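Long-range contacts in bacterial leucyl aminopeptidase (Legionella pneumophila, PDB 6ESL), which probably acts as a secreted zinc-dependent leucyl aminopeptidase of family M28, releasing N-terminal residues from peptides: residues I115-V121 with K314-Y319; A124-I128 with S380-V384; L308-L312 with F386-L390. Numbering follows the deposited sequence.

The three contacts join helices 118-125, 306-320 and 373-391 in pairs. Contact 1 brings the first to the second, contact 2 the first to the third, and contact 3 the second to the third. Contacts 1 and 3 have centres about 9 Å apart, contacts 1 and 2 about 11 Å, and contacts 2 and 3 about 13 Å. Glu389 of contact 3 ties in contact 1: its OE2 lies 2.6 Å from Tyr319 OH and 2.8 Å from His117 N, both hydrogen bonds. No segment holds a zinc ligand; the ligands include His209, Asp222, Glu257 and Asp284. Contact 3 packs on strand 203-209, which ends in His209, and contact 2 on helix 220-239, which carries Asp222.

Contact 1: residues I115-V121 with K314-Y319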
loop_
_atom_site.group_PDB
_atom_site.type_symbol
_atom_site.label_atom_id
_atom_site.label_comp_id
_atom_site.label_asym_id
_atom_site.label_seq_id
_atom_site.Cartn_x
_atom_site.Cartn_y
_atom_site.Cartn_z
ATOM N N ILE B 115 -16.685 1.113 -4.508
ATOM C CA ILE B 115 -17.309 0.979 -5.824
ATOM C C ILE B 115 -18.834 0.882 -5.601
ATOM O O ILE B 115 -19.302 -0.079 -5.003
ATOM C CB ILE B 115 -16.800 -0.319 -6.527
ATOM C CG1 ILE B 115 -15.269 -0.135 -6.817
ATOM C CG2 ILE B 115 -17.724 -0.691 -7.689
ATOM C CD1 ILE B 115 -14.443 -1.317 -7.265
ATOM N N LYS B 116 -19.546 1.924 -6.010
ATOM C CA LYS B 116 -20.982 2.091 -5.784
ATOM C C LYS B 116 -21.646 2.696 -6.938
ATOM O O LYS B 116 -22.755 3.159 -6.784
ATOM C CB LYS B 116 -21.243 3.087 -4.686
ATOM C CG LYS B 116 -20.610 2.811 -3.342
ATOM C CD LYS B 116 -21.003 3.952 -2.424
ATOM C CE LYS B 116 -20.990 3.548 -0.955
ATOM N NZ LYS B 116 -22.194 4.048 -0.215
ATOM N N HIS B 117 -21.016 2.781 -8.104
ATOM C CA HIS B 117 -21.630 3.475 -9.239
ATOM C C HIS B 117 -21.415 2.692 -10.508
ATOM O O HIS B 117 -21.142 3.258 -11.555
ATOM C CB HIS B 117 -21.108 4.925 -9.346
ATOM C CG HIS B 117 -21.494 5.764 -8.179
ATOM N ND1 HIS B 117 -22.692 6.433 -8.116
ATOM C CD2 HIS B 117 -20.900 5.965 -6.985
ATOM C CE1 HIS B 117 -22.804 7.050 -6.958
ATOM N NE2 HIS B 117 -21.737 6.782 -6.251
ATOM N N GLU B 118 -21.555 1.367 -10.395
ATOM C CA GLU B 118 -21.395 0.461 -11.532
ATOM C C GLU B 118 -22.103 0.831 -12.774
ATOM O O GLU B 118 -21.474 0.848 -13.815
ATOM C CB GLU B 118 -21.808 -0.957 -11.174
ATOM C CG GLU B 118 -20.651 -1.661 -10.523
ATOM C CD GLU B 118 -20.931 -3.081 -10.195
ATOM O OE1 GLU B 118 -21.105 -3.835 -11.182
ATOM O OE2 GLU B 118 -20.947 -3.399 -8.979
ATOM N N GLU B 119 -23.415 1.079 -12.699
ATOM C CA GLU B 119 -24.142 1.322 -13.939
ATOM C C GLU B 119 -23.675 2.585 -14.653
ATOM O O GLU B 119 -23.449 2.528 -15.870
ATOM C CB GLU B 119 -25.680 1.346 -13.753
ATOM C CG GLU B 119 -26.270 -0.013 -13.366
ATOM C CD GLU B 119 -27.767 0.043 -13.117
ATOM O OE1 GLU B 119 -28.324 1.177 -13.057
ATOM O OE2 GLU B 119 -28.393 -1.039 -13.021
ATOM N N GLU B 120 -23.489 3.677 -13.915
ATOM C CA GLU B 120 -23.028 4.935 -14.500
ATOM C C GLU B 120 -21.628 4.812 -15.104
ATOM O O GLU B 120 -21.365 5.338 -16.186
ATOM C CB GLU B 120 -23.050 6.050 -13.453
ATOM C CG GLU B 120 -22.557 7.393 -13.966
ATOM C CD GLU B 120 -22.587 8.471 -12.900
ATOM O OE1 GLU B 120 -23.023 8.177 -11.768
ATOM O OE2 GLU B 120 -22.174 9.613 -13.194
ATOM N N VAL B 121 -20.733 4.117 -14.405
ATOM C CA VAL B 121 -19.344 3.912 -14.902
ATOM C C VAL B 121 -19.329 3.060 -16.172
ATOM O O VAL B 121 -18.755 3.435 -17.215
ATOM C CB VAL B 121 -18.468 3.201 -13.837
ATOM C CG1 VAL B 121 -17.119 2.825 -14.439
ATOM C CG2 VAL B 121 -18.240 4.092 -12.618
ATOM N N LYS B 314 -8.429 -1.881 -7.288
ATOM C CA LYS B 314 -9.811 -2.374 -7.366
ATOM C C LYS B 314 -10.578 -1.877 -8.573
ATOM O O LYS B 314 -11.259 -2.641 -9.227
ATOM C CB LYS B 314 -10.591 -1.966 -6.114
ATOM C CG LYS B 314 -10.300 -2.892 -4.947
ATOM C CD LYS B 314 -10.745 -2.299 -3.617
ATOM C CE LYS B 314 -12.246 -2.534 -3.384
ATOM N NZ LYS B 314 -12.521 -1.769 -2.132
ATOM N N LEU B 315 -10.419 -0.586 -8.891
ATOM C CA LEU B 315 -11.041 -0.029 -10.068
ATOM C C LEU B 315 -10.519 -0.723 -11.284
ATOM O O LEU B 315 -11.312 -0.996 -12.196
ATOM C CB LEU B 315 -10.808 1.483 -10.226
ATOM C CG LEU B 315 -11.451 2.427 -9.230
ATOM C CD1 LEU B 315 -10.924 3.826 -9.452
ATOM C CD2 LEU B 315 -12.997 2.381 -9.372
ATOM N N ILE B 316 -9.198 -0.993 -11.336
ATOM C CA ILE B 316 -8.638 -1.683 -12.499
ATOM C C ILE B 316 -9.303 -3.078 -12.615
ATOM O O ILE B 316 -9.795 -3.475 -13.674
ATOM C CB ILE B 316 -7.094 -1.798 -12.446
ATOM C CG1 ILE B 316 -6.441 -0.413 -12.631
ATOM C CG2 ILE B 316 -6.616 -2.713 -13.521
ATOM C CD1 ILE B 316 -5.025 -0.264 -12.091
ATOM N N ASP B 317 -9.295 -3.823 -11.508
ATOM C CA ASP B 317 -9.772 -5.192 -11.564
ATOM C C ASP B 317 -11.294 -5.267 -11.905
ATOM O O ASP B 317 -11.698 -6.005 -12.821
ATOM C CB ASP B 317 -9.473 -5.903 -10.256
ATOM C CG ASP B 317 -10.013 -7.315 -10.257
ATOM O OD1 ASP B 317 -9.523 -8.125 -11.060
ATOM O OD2 ASP B 317 -10.984 -7.596 -9.555
ATOM N N HIS B 318 -12.085 -4.458 -11.213
ATOM C CA HIS B 318 -13.528 -4.398 -11.387
ATOM C C HIS B 318 -13.979 -3.871 -12.731
ATOM O O HIS B 318 -14.905 -4.432 -13.367
ATOM C CB HIS B 318 -14.201 -3.530 -10.292
ATOM C CG HIS B 318 -15.677 -3.786 -10.150
ATOM N ND1 HIS B 318 -16.203 -4.442 -9.060
ATOM C CD2 HIS B 318 -16.726 -3.537 -10.980
ATOM C CE1 HIS B 318 -17.506 -4.557 -9.200
ATOM N NE2 HIS B 318 -17.858 -3.987 -10.341
ATOM N N TYR B 319 -13.375 -2.787 -13.202
ATOM C CA TYR B 319 -13.895 -2.150 -14.435
ATOM C C TYR B 319 -13.062 -2.379 -15.655
ATOM O O TYR B 319 -13.579 -2.254 -16.696
ATOM C CB TYR B 319 -14.023 -0.629 -14.253
ATOM C CG TYR B 319 -15.119 -0.196 -13.311
ATOM C CD1 TYR B 319 -16.500 -0.443 -13.631
ATOM C CD2 TYR B 319 -14.829 0.472 -12.118
ATOM C CE1 TYR B 319 -17.506 -0.028 -12.764
ATOM C CE2 TYR B 319 -15.871 0.911 -11.287
ATOM C CZ TYR B 319 -17.190 0.653 -11.624
ATOM O OH TYR B 319 -18.193 1.095 -10.780
#
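Two CH-pi contacts and the packing of Ile115 join the start of helix 118-125 and the residues before it to the C-terminal part of helix 306-320. Val121 CG1 sits over one face of the Tyr319 ring, 3.4 Å from its centroid and 16° off the normal. This is a tight CH-pi contact. A second one puts Ile115 CG2 over the His318 ring, 4.2 Å from its centroid. Apolar packing surrounds these pairs. Ile115 points toward the helix and spans one turn of it: its CD1 is 4.1 Å from Lys314 CB and 3.8 Å from His318 CB, and its CG1 is 4.2 Å from Leu315 CD2.

Polar groups come close, but no hydrogen bond crosses between the segments. The Glu118 carboxylate lies at the edge of the His318 ring. Glu118 OE1 and OE2 are each 3.4 Å from His318 NE2, but the angles are too poor for a hydrogen bond. Tyr319 OH lies 3.3 Å from Glu118 CA, near the N-cap residue His117, and hydrogen-bonds Glu389 OE2.

Helix 373-391 adjoins both segments. Glu389 also accepts from the backbone N atoms of Lys116 and His117, and Val121 packs on Ala385. Lys314 forms a salt bridge with Asp325 of the second subunit, so helix 306-320 also reaches that chain. Ile316 packs on Met297 and Val299 of strand 297-300, which places helix 306-320 against the central mixed sheet.

Contact 2: residues A124-I128 with S380-V384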
loop_
_atom_site.group_PDB
_atom_site.type_symbol
_atom_site.label_atom_id
_atom_site.label_comp_id
_atom_site.label_asym_id
_atom_site.label_seq_id
_atom_site.Cartn_x
_atom_site.Cartn_y
_atom_site.Cartn_z
ATOM N N ALA B 124 -20.606 4.963 -19.088
ATOM C CA ALA B 124 -19.607 5.945 -19.522
ATOM C C ALA B 124 -18.422 5.271 -20.240
ATOM O O ALA B 124 -17.929 5.826 -21.219
ATOM C CB ALA B 124 -19.114 6.768 -18.350
ATOM N N LEU B 125 -17.982 4.085 -19.773
ATOM C CA LEU B 125 -16.852 3.349 -20.424
ATOM C C LEU B 125 -17.178 2.982 -21.819
ATOM O O LEU B 125 -16.326 3.051 -22.675
ATOM C CB LEU B 125 -16.479 2.063 -19.677
ATOM C CG LEU B 125 -15.906 2.249 -18.249
ATOM C CD1 LEU B 125 -15.419 0.934 -17.612
ATOM C CD2 LEU B 125 -14.884 3.360 -18.182
ATOM N N LYS B 126 -18.411 2.574 -22.033
ATOM C CA LYS B 126 -18.908 2.326 -23.375
ATOM C C LYS B 126 -18.902 3.542 -24.319
ATOM O O LYS B 126 -18.964 3.343 -25.530
ATOM C CB LYS B 126 -20.288 1.647 -23.323
ATOM C CG LYS B 126 -20.163 0.119 -23.111
ATOM C CD LYS B 126 -21.502 -0.656 -23.008
ATOM C CE LYS B 126 -21.608 -1.301 -21.607
ATOM N NZ LYS B 126 -23.055 -1.539 -21.327
ATOM N N GLU B 127 -18.761 4.769 -23.797
ATOM C CA GLU B 127 -18.679 5.995 -24.644
ATOM C C GLU B 127 -17.293 6.374 -25.123
ATOM O O GLU B 127 -17.159 7.199 -26.040
ATOM C CB GLU B 127 -19.219 7.217 -23.911
ATOM C CG GLU B 127 -20.603 7.086 -23.277
ATOM C CD GLU B 127 -21.697 7.586 -24.170
ATOM O OE1 GLU B 127 -21.401 8.407 -25.060
ATOM O OE2 GLU B 127 -22.828 7.109 -24.032
ATOM N N ILE B 128 -16.262 5.799 -24.487
ATOM C CA ILE B 128 -14.865 6.135 -24.775
ATOM C C ILE B 128 -14.655 5.730 -26.168
ATOM O O ILE B 128 -15.129 4.633 -26.544
ATOM C CB ILE B 128 -13.858 5.301 -23.902
ATOM C CG1 ILE B 128 -13.944 5.675 -22.410
ATOM C CG2 ILE B 128 -12.419 5.445 -24.408
ATOM C CD1 ILE B 128 -13.321 7.010 -22.115
ATOM N N SER B 380 -7.662 5.605 -20.103
ATOM C CA SER B 380 -8.722 6.576 -20.236
ATOM C C SER B 380 -9.939 6.094 -19.466
ATOM O O SER B 380 -10.627 6.874 -18.743
ATOM C CB SER B 380 -8.980 6.840 -21.726
ATOM O OG SER B 380 -9.812 7.956 -21.879
ATOM N N LYS B 381 -10.223 4.782 -19.560
ATOM C CA LYS B 381 -11.322 4.191 -18.824
ATOM C C LYS B 381 -11.120 4.322 -17.352
ATOM O O LYS B 381 -12.057 4.543 -16.613
ATOM C CB LYS B 381 -11.478 2.710 -19.186
ATOM C CG LYS B 381 -12.082 2.533 -20.587
ATOM C CD LYS B 381 -12.259 1.112 -20.998
ATOM C CE LYS B 381 -12.678 1.134 -22.438
ATOM N NZ LYS B 381 -13.077 -0.157 -22.998
ATOM N N LEU B 382 -9.899 4.108 -16.913
ATOM C CA LEU B 382 -9.598 4.229 -15.504
ATOM C C LEU B 382 -9.885 5.652 -15.013
ATOM O O LEU B 382 -10.413 5.816 -13.918
ATOM C CB LEU B 382 -8.155 3.779 -15.196
ATOM C CG LEU B 382 -7.663 3.865 -13.757
ATOM C CD1 LEU B 382 -8.578 3.116 -12.806
ATOM C CD2 LEU B 382 -6.215 3.350 -13.566
ATOM N N ALA B 383 -9.481 6.664 -15.793
ATOM C CA ALA B 383 -9.715 8.075 -15.403
ATOM C C ALA B 383 -11.235 8.322 -15.265
ATOM O O ALA B 383 -11.654 8.974 -14.298
ATOM C CB ALA B 383 -9.149 9.021 -16.452
ATOM N N VAL B 384 -11.988 7.873 -16.280
ATOM C CA VAL B 384 -13.474 8.007 -16.266
ATOM C C VAL B 384 -14.075 7.354 -15.025
ATOM O O VAL B 384 -14.917 7.947 -14.331
ATOM C CB VAL B 384 -14.159 7.462 -17.542
ATOM C CG1 VAL B 384 -15.699 7.385 -17.425
ATOM C CG2 VAL B 384 -13.820 8.352 -18.686
#
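Leu125 lays its CD2 methyl over the backbone and side-chain root of Lys381, 3.4 Å from Lys381 O and 3.6 Å from Lys381 CB. This joins helix 118-125 and a beta turn to the C-terminal helix 373-391 of the M28 alpha/beta fold. The two CA atoms are only 5.8 Å apart, so the two backbones pass closely here. Val384, one helical turn on, receives three residues. Val384 CG1 is 3.6 Å from Ala124 CB and 4.2 Å from Leu125 CD2, while Val384 CG2 is 3.7 Å from Ile128 CD1. Ile128 is brought into place by a type I beta turn from Leu125 to Ile128. Ile128 CG1 also lies 4.1 Å from Lys381 CG, along the aliphatic part of that lysine. The contact is made by van der Waals packing, without a hydrogen bond between the segments.

Ser380 OG touches Ile128 CD1 at 3.6 Å and hydrogen-bonds Ser229 O. Helix 220-239 covers one flank, where Ile128 meets Val236 and Val384 meets Ala233. Helix 306-320 adjoins too, through Tyr319 against Leu125 and Ile320 against Lys381.

Contact 3: residues L308-L312 with F386-L390; sequences LSNYL and FAIEL
This is a buried helix-helix contact in the alpha/beta fold of the M28 peptidase, joining helix 306-320 to the C-terminal helix 373-391 beside the central mixed sheet. Both segments are regular alpha-helix, with Leu312 N to Leu308 O 2.9 Å and Leu390 N to Phe386 O 3.1 Å. The N-to-C axis directions differ by 115°, and the short axes approach no closer than 12.8 Å. Large side chains therefore fill the gap. The nearest CA atoms are those of Leu312 and Phe386, 7.8 Å apart.

Phe386 takes chi1 t, with chi2 near 90°. Leu308 (t, p) puts CD1 at the edge of the Phe386 ring, 3.7 Å from Phe386 CE1. Leu312 (m, t) brings CD2 to 3.6 Å from Phe386 CD1. Leu390 (m, t) fills the next space: its CD1 is 4.2 Å from Leu308 CD1. Phe386 and Leu390 also pack on Ile204 of strand 203-209, and Leu308 and Leu312 on Ala347 of strand 346-350.

Tyr311 (chi1 t, chi2 near 62°) points toward helix 373-391. Its hydroxyl hydrogen-bonds Glu114 O, while the carboxylate of Glu389 (m, m) turns to Tyr319. Tyr311 CE2 lies 3.7 Å from Leu390 CD2, and Tyr311 OH just 3.1 Å from Glu389 CB.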
loop_
_atom_site.group_PDB
_atom_site.type_symbol
_atom_site.label_atom_id
_atom_site.label_comp_id
_atom_site.label_asym_id
_atom_site.label_seq_id
_atom_site.Cartn_x
_atom_site.Cartn_y
_atom_site.Cartn_z
ATOM N N LEU B 308 -5.653 5.283 -1.564
ATOM C CA LEU B 308 -6.131 5.633 -2.925
ATOM C C LEU B 308 -5.529 4.688 -3.981
ATOM O O LEU B 308 -6.206 4.303 -4.937
ATOM C CB LEU B 308 -5.804 7.102 -3.225
ATOM C CG LEU B 308 -6.417 7.638 -4.537
ATOM C CD1 LEU B 308 -7.911 7.663 -4.445
ATOM C CD2 LEU B 308 -5.865 9.028 -4.832
ATOM N N SER B 309 -4.283 4.282 -3.773
ATOM C CA SER B 309 -3.561 3.345 -4.656
ATOM C C SER B 309 -4.222 1.990 -4.675
ATOM O O SER B 309 -4.530 1.411 -5.765
ATOM C CB SER B 309 -2.095 3.215 -4.296
ATOM O OG SER B 309 -1.420 4.468 -4.298
ATOM N N ASN B 310 -4.555 1.511 -3.495
ATOM C CA ASN B 310 -5.376 0.270 -3.396
ATOM C C ASN B 310 -6.716 0.388 -4.081
ATOM O O ASN B 310 -7.148 -0.546 -4.741
ATOM C CB ASN B 310 -5.624 -0.141 -1.928
ATOM C CG ASN B 310 -4.345 -0.611 -1.196
ATOM O OD1 ASN B 310 -3.359 -1.039 -1.824
ATOM N ND2 ASN B 310 -4.419 -0.635 0.175
ATOM N N TYR B 311 -7.365 1.527 -3.945
ATOM C CA TYR B 311 -8.603 1.753 -4.649
ATOM C C TYR B 311 -8.435 1.695 -6.216
ATOM O O TYR B 311 -9.236 1.094 -6.917
ATOM C CB TYR B 311 -9.224 3.101 -4.244
ATOM C CG TYR B 311 -10.555 3.328 -4.814
ATOM C CD1 TYR B 311 -11.620 2.481 -4.507
ATOM C CD2 TYR B 311 -10.808 4.439 -5.629
ATOM C CE1 TYR B 311 -12.897 2.731 -5.037
ATOM C CE2 TYR B 311 -12.032 4.669 -6.193
ATOM C CZ TYR B 311 -13.089 3.850 -5.883
ATOM O OH TYR B 311 -14.328 4.091 -6.422
ATOM N N LEU B 312 -7.373 2.304 -6.717
ATOM C CA LEU B 312 -7.081 2.134 -8.143
ATOM C C LEU B 312 -6.950 0.664 -8.537
ATOM O O LEU B 312 -7.412 0.282 -9.538
ATOM C CB LEU B 312 -5.763 2.833 -8.570
ATOM C CG LEU B 312 -5.686 4.306 -8.644
ATOM C CD1 LEU B 312 -4.367 4.587 -9.417
ATOM C CD2 LEU B 312 -6.841 4.973 -9.313
ATOM N N PHE B 386 -12.575 6.550 -12.067
ATOM C CA PHE B 386 -12.140 7.305 -10.936
ATOM C C PHE B 386 -12.967 8.594 -10.742
ATOM O O PHE B 386 -13.462 8.875 -9.667
ATOM C CB PHE B 386 -10.640 7.671 -11.187
ATOM C CG PHE B 386 -9.939 8.363 -10.074
ATOM C CD1 PHE B 386 -9.285 7.605 -9.085
ATOM C CD2 PHE B 386 -9.828 9.751 -10.028
ATOM C CE1 PHE B 386 -8.578 8.234 -8.040
ATOM C CE2 PHE B 386 -9.123 10.380 -8.985
ATOM C CZ PHE B 386 -8.515 9.613 -7.991
ATOM N N ALA B 387 -13.172 9.332 -11.826
ATOM C CA ALA B 387 -13.969 10.568 -11.746
ATOM C C ALA B 387 -15.388 10.263 -11.282
ATOM O O ALA B 387 -15.857 10.820 -10.254
ATOM C CB ALA B 387 -14.019 11.265 -13.097
ATOM N N ILE B 388 -16.041 9.358 -11.985
ATOM C CA ILE B 388 -17.461 9.121 -11.704
ATOM C C ILE B 388 -17.640 8.525 -10.308
ATOM O O ILE B 388 -18.475 9.001 -9.558
ATOM C CB ILE B 388 -18.134 8.287 -12.818
ATOM C CG1 ILE B 388 -18.226 9.087 -14.120
ATOM C CG2 ILE B 388 -19.495 7.787 -12.373
ATOM C CD1 ILE B 388 -18.528 8.257 -15.334
ATOM N N GLU B 389 -16.858 7.524 -9.913
ATOM C CA GLU B 389 -17.020 6.978 -8.572
ATOM C C GLU B 389 -16.798 8.006 -7.474
ATOM O O GLU B 389 -17.598 8.075 -6.547
ATOM C CB GLU B 389 -16.070 5.792 -8.273
ATOM C CG GLU B 389 -16.499 4.505 -8.972
ATOM C CD GLU B 389 -17.689 3.801 -8.270
ATOM O OE1 GLU B 389 -17.977 4.171 -7.084
ATOM O OE2 GLU B 389 -18.331 2.909 -8.937
ATOM N N LEU B 390 -15.701 8.775 -7.555
ATOM C CA LEU B 390 -15.343 9.613 -6.422
ATOM C C LEU B 390 -16.133 10.948 -6.396
ATOM O O LEU B 390 -16.400 11.501 -5.324
ATOM C CB LEU B 390 -13.845 9.852 -6.400
ATOM C CG LEU B 390 -13.004 8.558 -6.201
ATOM C CD1 LEU B 390 -11.539 8.874 -6.210
ATOM C CD2 LEU B 390 -13.357 7.841 -4.925
#